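PDB 4MFI: Sn-glycerol-3-phosphate ABC transporter substrate-binding protein UspB, which serves an ABC importer as its substrate-binding protein, with specificity for glycerophosphocholine. Local coordinates for residues V32-P38 with K314-R319; R59-F64 with K325-F329. All coordinates share one frame; numbering follows the deposited sequence.

Interaction 1 (V32-P38 with K314-R319); sequences VKSGSGP and KLSEER
R319 leaves its helix with CG beside the backbone N (chi1 -65°) and bends at chi3 (72°), which lays its guanidinium edge-on against the carbonyls of G35, G37 and P38, while K33, extended from a CG anti to its own N, runs obliquely across the arginine chain. NH1 of R319 donates to G35 O at 2.8 Å, from above that carbonyl's plane, and to G37 O at 2.9 Å. NH2 also reaches G37 O, from the same face as NH1, and adds a weak bond to P38 O. Upstream, a single beta bridge pairs K33 with L315: K33 N donates to K314 O at 2.8 Å, and S316 N returns a 2.9 Å bond to K33 O. S316 is the N-cap of helix 317-330, its OG accepting from R319 N, and a water joins this OG to G35 N. K33 NZ, which also pairs with D40 and V94 O, lies 4.1 Å from R319 NH2; D96, salt-bridged to both residues, probably draws the two cations together. With NE on D96 and NH1 and NH2 on main-chain carbonyls, R319 clamps the loop leading into strand 39-43 onto the start of helix 317-330.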
loop_
_atom_site.group_PDB
_atom_site.type_symbol
_atom_site.label_atom_id
_atom_site.label_comp_id
_atom_site.label_asym_id
_atom_site.label_seq_id
_atom_site.Cartn_x
_atom_site.Cartn_y
_atom_site.Cartn_z
ATOM N N VAL A 32 -29.273 -1.365 -15.411
ATOM C CA VAL A 32 -28.498 -0.654 -14.393
ATOM C C VAL A 32 -29.243 -0.423 -13.084
ATOM O O VAL A 32 -30.477 -0.497 -13.017
ATOM C CB VAL A 32 -27.935 0.706 -14.893
ATOM C CG1 VAL A 32 -27.086 0.520 -16.141
ATOM C CG2 VAL A 32 -29.054 1.703 -15.136
ATOM N N LYS A 33 -28.465 -0.139 -12.044
ATOM C CA LYS A 33 -29.007 0.259 -10.758
ATOM C C LYS A 33 -29.495 1.694 -10.872
ATOM O O LYS A 33 -28.709 2.621 -11.074
ATOM C CB LYS A 33 -27.937 0.162 -9.672
ATOM C CG LYS A 33 -28.479 0.343 -8.265
ATOM C CD LYS A 33 -27.372 0.247 -7.237
ATOM C CE LYS A 33 -27.945 0.239 -5.833
ATOM N NZ LYS A 33 -26.875 0.214 -4.799
ATOM N N SER A 34 -30.802 1.870 -10.746
ATOM C CA SER A 34 -31.403 3.184 -10.880
ATOM C C SER A 34 -32.326 3.435 -9.696
ATOM O O SER A 34 -32.474 2.581 -8.823
ATOM C CB SER A 34 -32.176 3.264 -12.193
ATOM O OG SER A 34 -33.114 2.206 -12.293
ATOM N N GLY A 35 -32.945 4.606 -9.651
ATOM C CA GLY A 35 -33.876 4.892 -8.577
ATOM C C GLY A 35 -33.257 5.638 -7.412
ATOM O O GLY A 35 -32.087 6.033 -7.459
ATOM N N SER A 36 -34.044 5.810 -6.354
ATOM C CA SER A 36 -33.704 6.743 -5.285
ATOM C C SER A 36 -33.399 6.095 -3.938
ATOM O O SER A 36 -33.485 6.758 -2.901
ATOM C CB SER A 36 -34.834 7.758 -5.109
ATOM O OG SER A 36 -36.032 7.114 -4.706
ATOM N N GLY A 37 -33.044 4.814 -3.941
ATOM C CA GLY A 37 -32.622 4.162 -2.714
ATOM C C GLY A 37 -31.306 4.762 -2.252
ATOM O O GLY A 37 -30.626 5.424 -3.034
ATOM N N PRO A 38 -30.940 4.539 -0.981
ATOM C CA PRO A 38 -29.716 5.110 -0.408
ATOM C C PRO A 38 -28.466 4.704 -1.175
ATOM O O PRO A 38 -28.456 3.669 -1.855
ATOM C CB PRO A 38 -29.671 4.504 0.998
ATOM C CG PRO A 38 -31.091 4.173 1.314
ATOM C CD PRO A 38 -31.701 3.753 0.007
ATOM N N LYS A 314 -22.346 -0.040 -13.823
ATOM C CA LYS A 314 -23.769 -0.304 -14.062
ATOM C C LYS A 314 -24.711 0.455 -13.119
ATOM O O LYS A 314 -25.727 -0.074 -12.666
ATOM C CB LYS A 314 -24.069 -1.803 -14.060
ATOM C CG LYS A 314 -23.914 -2.492 -12.727
ATOM C CD LYS A 314 -24.722 -3.782 -12.701
ATOM C CE LYS A 314 -24.451 -4.632 -13.927
ATOM N NZ LYS A 314 -25.031 -5.997 -13.808
ATOM N N LEU A 315 -24.365 1.703 -12.841
ATOM C CA LEU A 315 -25.260 2.617 -12.142
ATOM C C LEU A 315 -25.840 3.583 -13.161
ATOM O O LEU A 315 -25.218 3.848 -14.193
ATOM C CB LEU A 315 -24.493 3.430 -11.096
ATOM C CG LEU A 315 -23.684 2.763 -9.986
ATOM C CD1 LEU A 315 -23.270 3.818 -8.957
ATOM C CD2 LEU A 315 -24.434 1.619 -9.325
ATOM N N SER A 316 -27.022 4.121 -12.876
ATOM C CA SER A 316 -27.535 5.237 -13.659
ATOM C C SER A 316 -26.586 6.425 -13.504
ATOM O O SER A 316 -25.804 6.484 -12.545
ATOM C CB SER A 316 -28.930 5.631 -13.182
ATOM O OG SER A 316 -28.871 6.232 -11.898
ATOM N N GLU A 317 -26.642 7.366 -14.444
ATOM C CA GLU A 317 -25.788 8.547 -14.365
ATOM C C GLU A 317 -26.022 9.336 -13.080
ATOM O O GLU A 317 -25.066 9.793 -12.454
ATOM C CB GLU A 317 -25.951 9.452 -15.591
ATOM C CG GLU A 317 -24.956 9.154 -16.711
ATOM C CD GLU A 317 -23.503 9.312 -16.273
ATOM O OE1 GLU A 317 -23.230 10.115 -15.350
ATOM O OE2 GLU A 317 -22.631 8.631 -16.856
ATOM N N GLU A 318 -27.285 9.480 -12.682
ATOM C CA GLU A 318 -27.608 10.188 -11.443
ATOM C C GLU A 318 -26.941 9.525 -10.243
ATOM O O GLU A 318 -26.359 10.205 -9.393
ATOM C CB GLU A 318 -29.124 10.274 -11.222
ATOM C CG GLU A 318 -29.507 10.763 -9.820
ATOM C CD GLU A 318 -30.973 11.147 -9.687
ATOM O OE1 GLU A 318 -31.584 11.559 -10.698
ATOM O OE2 GLU A 318 -31.517 11.045 -8.565
ATOM N N ARG A 319 -27.015 8.199 -10.172
ATOM C CA ARG A 319 -26.399 7.493 -9.054
ATOM C C ARG A 319 -24.876 7.604 -9.071
ATOM O O ARG A 319 -24.255 7.655 -8.013
ATOM C CB ARG A 319 -26.848 6.029 -8.993
ATOM C CG ARG A 319 -28.337 5.872 -8.696
ATOM C CD ARG A 319 -28.710 4.455 -8.278
ATOM N NE ARG A 319 -28.223 4.131 -6.939
ATOM C CZ ARG A 319 -28.893 4.386 -5.818
ATOM N NH1 ARG A 319 -30.091 4.968 -5.867
ATOM N NH2 ARG A 319 -28.371 4.058 -4.644
HETATM O O HOH W 1 -31.396 6.875 -11.284
HETATM O O HOH W 2 -30.414 8.836 -7.129
#

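Interaction 2 (R59-F64 with K325-F329); sequences RFQDRF and KFIAF
F329 and F60 bury the most surface here, and F64 follows; they lie where the C-terminal end of helix 50-63 meets helix 317-330. The short segments of the two helices run at 120° to each other with their axes 10.6 Å apart, a separation filled by aromatic rings. With CG anti to its backbone N (chi1 180°), F329 reaches out to the backbone of the opposing helix, its CE2 lying 3.3 Å from F60 N and close to F60 CA. The CB of R59 meets the rim of this ring in plane. F60 turns an edge toward the face of F329 in an offset edge-to-face pair, centroids 5.8 Å apart, and its CB packs on F329 CD2. One face of F60 receives the edge of F326 in a T-shaped stack with planes at 85°, completing an aromatic cluster; CD1 of F326 sits over the ring centre, and F326 CB adds a CH-pi contact over the same face. F64 CB from the chain's own next turn lies over the opposite face, toward the rim, so F60 is sandwiched. The F64 ring meets F329 CD1 at its edge, while its CE2 packs on the aliphatic chain of K325, 3.8 Å from CD. R63, bent at chi2 and chi3, brings the face of its guanidinium over F329 CE1, at right angles to the phenyl ring. Beyond the pair, F326 reaches F41 and V69, so the cluster packs both helices against the sheet of this solute-binding fold; R59 salt-bridges E55. No hydrogen bond joins the segments: edge-to-face rings and apolar contact hold them, R59 and K325 direct their charges away, and the R63 guanidinium stays at the rim of F329.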
loop_
_atom_site.group_PDB
_atom_site.type_symbol
_atom_site.label_atom_id
_atom_site.label_comp_id
_atom_site.label_asym_id
_atom_site.label_seq_id
_atom_site.Cartn_x
_atom_site.Cartn_y
_atom_site.Cartn_z
ATOM N N ARG A 59 -21.395 13.222 8.649
ATOM C CA ARG A 59 -20.949 14.510 8.122
ATOM C C ARG A 59 -21.467 14.715 6.700
ATOM O O ARG A 59 -21.897 15.814 6.339
ATOM C CB ARG A 59 -19.419 14.610 8.143
ATOM C CG ARG A 59 -18.806 14.550 9.539
ATOM C CD ARG A 59 -17.281 14.542 9.477
ATOM N NE ARG A 59 -16.700 14.500 10.817
ATOM C CZ ARG A 59 -15.427 14.761 11.097
ATOM N NH1 ARG A 59 -14.580 15.085 10.127
ATOM N NH2 ARG A 59 -15.004 14.713 12.353
ATOM N N PHE A 60 -21.435 13.652 5.900
ATOM C CA PHE A 60 -21.912 13.726 4.524
ATOM C C PHE A 60 -23.397 14.066 4.471
ATOM O O PHE A 60 -23.820 14.955 3.721
ATOM C CB PHE A 60 -21.643 12.410 3.793
ATOM C CG PHE A 60 -22.214 12.362 2.411
ATOM C CD1 PHE A 60 -21.584 13.019 1.366
ATOM C CD2 PHE A 60 -23.385 11.659 2.154
ATOM C CE1 PHE A 60 -22.108 12.973 0.087
ATOM C CE2 PHE A 60 -23.915 11.604 0.874
ATOM C CZ PHE A 60 -23.276 12.267 -0.163
ATOM N N GLN A 61 -24.182 13.363 5.279
ATOM C CA GLN A 61 -25.625 13.569 5.298
ATOM C C GLN A 61 -26.007 14.956 5.815
ATOM O O GLN A 61 -27.049 15.496 5.434
ATOM C CB GLN A 61 -26.312 12.453 6.087
ATOM C CG GLN A 61 -26.178 11.100 5.392
ATOM C CD GLN A 61 -26.801 9.950 6.156
ATOM O OE1 GLN A 61 -27.010 8.872 5.600
ATOM N NE2 GLN A 61 -27.094 10.166 7.434
ATOM N N ASP A 62 -25.158 15.546 6.656
ATOM C CA ASP A 62 -25.361 16.936 7.084
ATOM C C ASP A 62 -25.172 17.911 5.923
ATOM O O ASP A 62 -25.906 18.893 5.795
ATOM C CB ASP A 62 -24.392 17.317 8.208
ATOM C CG ASP A 62 -24.766 16.709 9.546
ATOM O OD1 ASP A 62 -23.875 16.610 10.416
ATOM O OD2 ASP A 62 -25.945 16.336 9.733
ATOM N N ARG A 63 -24.174 17.636 5.086
ATOM C CA ARG A 63 -23.813 18.515 3.978
ATOM C C ARG A 63 -24.726 18.299 2.778
ATOM O O ARG A 63 -25.015 19.236 2.030
ATOM C CB ARG A 63 -22.354 18.265 3.581
ATOM C CG ARG A 63 -21.806 19.203 2.515
ATOM C CD ARG A 63 -21.684 20.640 3.025
ATOM N NE ARG A 63 -20.797 20.743 4.181
ATOM C CZ ARG A 63 -19.472 20.831 4.100
ATOM N NH1 ARG A 63 -18.873 20.834 2.917
ATOM N NH2 ARG A 63 -18.742 20.913 5.204
ATOM N N PHE A 64 -25.166 17.058 2.596
ATOM C CA PHE A 64 -26.041 16.686 1.486
ATOM C C PHE A 64 -27.331 16.099 2.059
ATOM O O PHE A 64 -27.520 14.883 2.046
ATOM C CB PHE A 64 -25.357 15.644 0.590
ATOM C CG PHE A 64 -24.149 16.163 -0.155
ATOM C CD1 PHE A 64 -22.898 16.190 0.450
ATOM C CD2 PHE A 64 -24.258 16.603 -1.471
ATOM C CE1 PHE A 64 -21.782 16.653 -0.244
ATOM C CE2 PHE A 64 -23.148 17.065 -2.164
ATOM C CZ PHE A 64 -21.911 17.091 -1.550
ATOM N N LYS A 325 -19.982 12.339 -5.311
ATOM C CA LYS A 325 -20.135 13.349 -4.262
ATOM C C LYS A 325 -19.745 12.765 -2.906
ATOM O O LYS A 325 -19.055 13.415 -2.107
ATOM C CB LYS A 325 -21.572 13.867 -4.208
ATOM C CG LYS A 325 -21.949 14.759 -5.375
ATOM C CD LYS A 325 -23.440 15.084 -5.348
ATOM C CE LYS A 325 -23.828 16.032 -6.465
ATOM N NZ LYS A 325 -25.303 16.238 -6.519
ATOM N N PHE A 326 -20.182 11.537 -2.645
ATOM C CA PHE A 326 -19.817 10.866 -1.404
ATOM C C PHE A 326 -18.316 10.614 -1.312
ATOM O O PHE A 326 -17.679 10.950 -0.307
ATOM C CB PHE A 326 -20.575 9.545 -1.249
ATOM C CG PHE A 326 -20.205 8.789 -0.005
ATOM C CD1 PHE A 326 -20.678 9.199 1.235
ATOM C CD2 PHE A 326 -19.363 7.686 -0.073
ATOM C CE1 PHE A 326 -20.332 8.514 2.384
ATOM C CE2 PHE A 326 -19.012 6.992 1.075
ATOM C CZ PHE A 326 -19.500 7.407 2.306
ATOM N N ILE A 327 -17.753 10.013 -2.356
ATOM C CA ILE A 327 -16.332 9.685 -2.366
ATOM C C ILE A 327 -15.478 10.934 -2.202
ATOM O O ILE A 327 -14.541 10.939 -1.404
ATOM C CB ILE A 327 -15.937 8.950 -3.660
ATOM C CG1 ILE A 327 -16.542 7.546 -3.677
ATOM C CG2 ILE A 327 -14.428 8.854 -3.790
ATOM C CD1 ILE A 327 -16.383 6.852 -5.006
ATOM N N ALA A 328 -15.808 11.989 -2.943
ATOM C CA ALA A 328 -15.041 13.228 -2.870
ATOM C C ALA A 328 -15.161 13.866 -1.487
ATOM O O ALA A 328 -14.199 14.444 -0.969
ATOM C CB ALA A 328 -15.495 14.206 -3.952
ATOM N N PHE A 329 -16.340 13.767 -0.884
ATOM C CA PHE A 329 -16.544 14.367 0.428
ATOM C C PHE A 329 -15.752 13.647 1.520
ATOM O O PHE A 329 -15.055 14.283 2.314
ATOM C CB PHE A 329 -18.031 14.414 0.791
ATOM C CG PHE A 329 -18.298 15.014 2.136
ATOM C CD1 PHE A 329 -18.392 16.389 2.290
ATOM C CD2 PHE A 329 -18.430 14.205 3.257
ATOM C CE1 PHE A 329 -18.625 16.948 3.540
ATOM C CE2 PHE A 329 -18.663 14.751 4.501
ATOM C CZ PHE A 329 -18.759 16.123 4.647
#

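How the interactions relate
Both contacts use helix 317-330, interaction 1 at its N-terminal start and interaction 2 further along, with centres about 17 Å apart and nearest atoms about 7 Å apart. Their segments alternate along the chain, and helix 317-330 meets first the loop leading into strand 39-43 and then helix 50-63, which follows that strand. Interaction 1 lies at the surface and is polar, built on main-chain bonds and a guanidinium. Interaction 2, partly buried, depends on phenylalanines that continue toward the sheet through F326. Carbonyl acceptors thus hold an irregular loop, whereas edge-to-face rings join two regular helices.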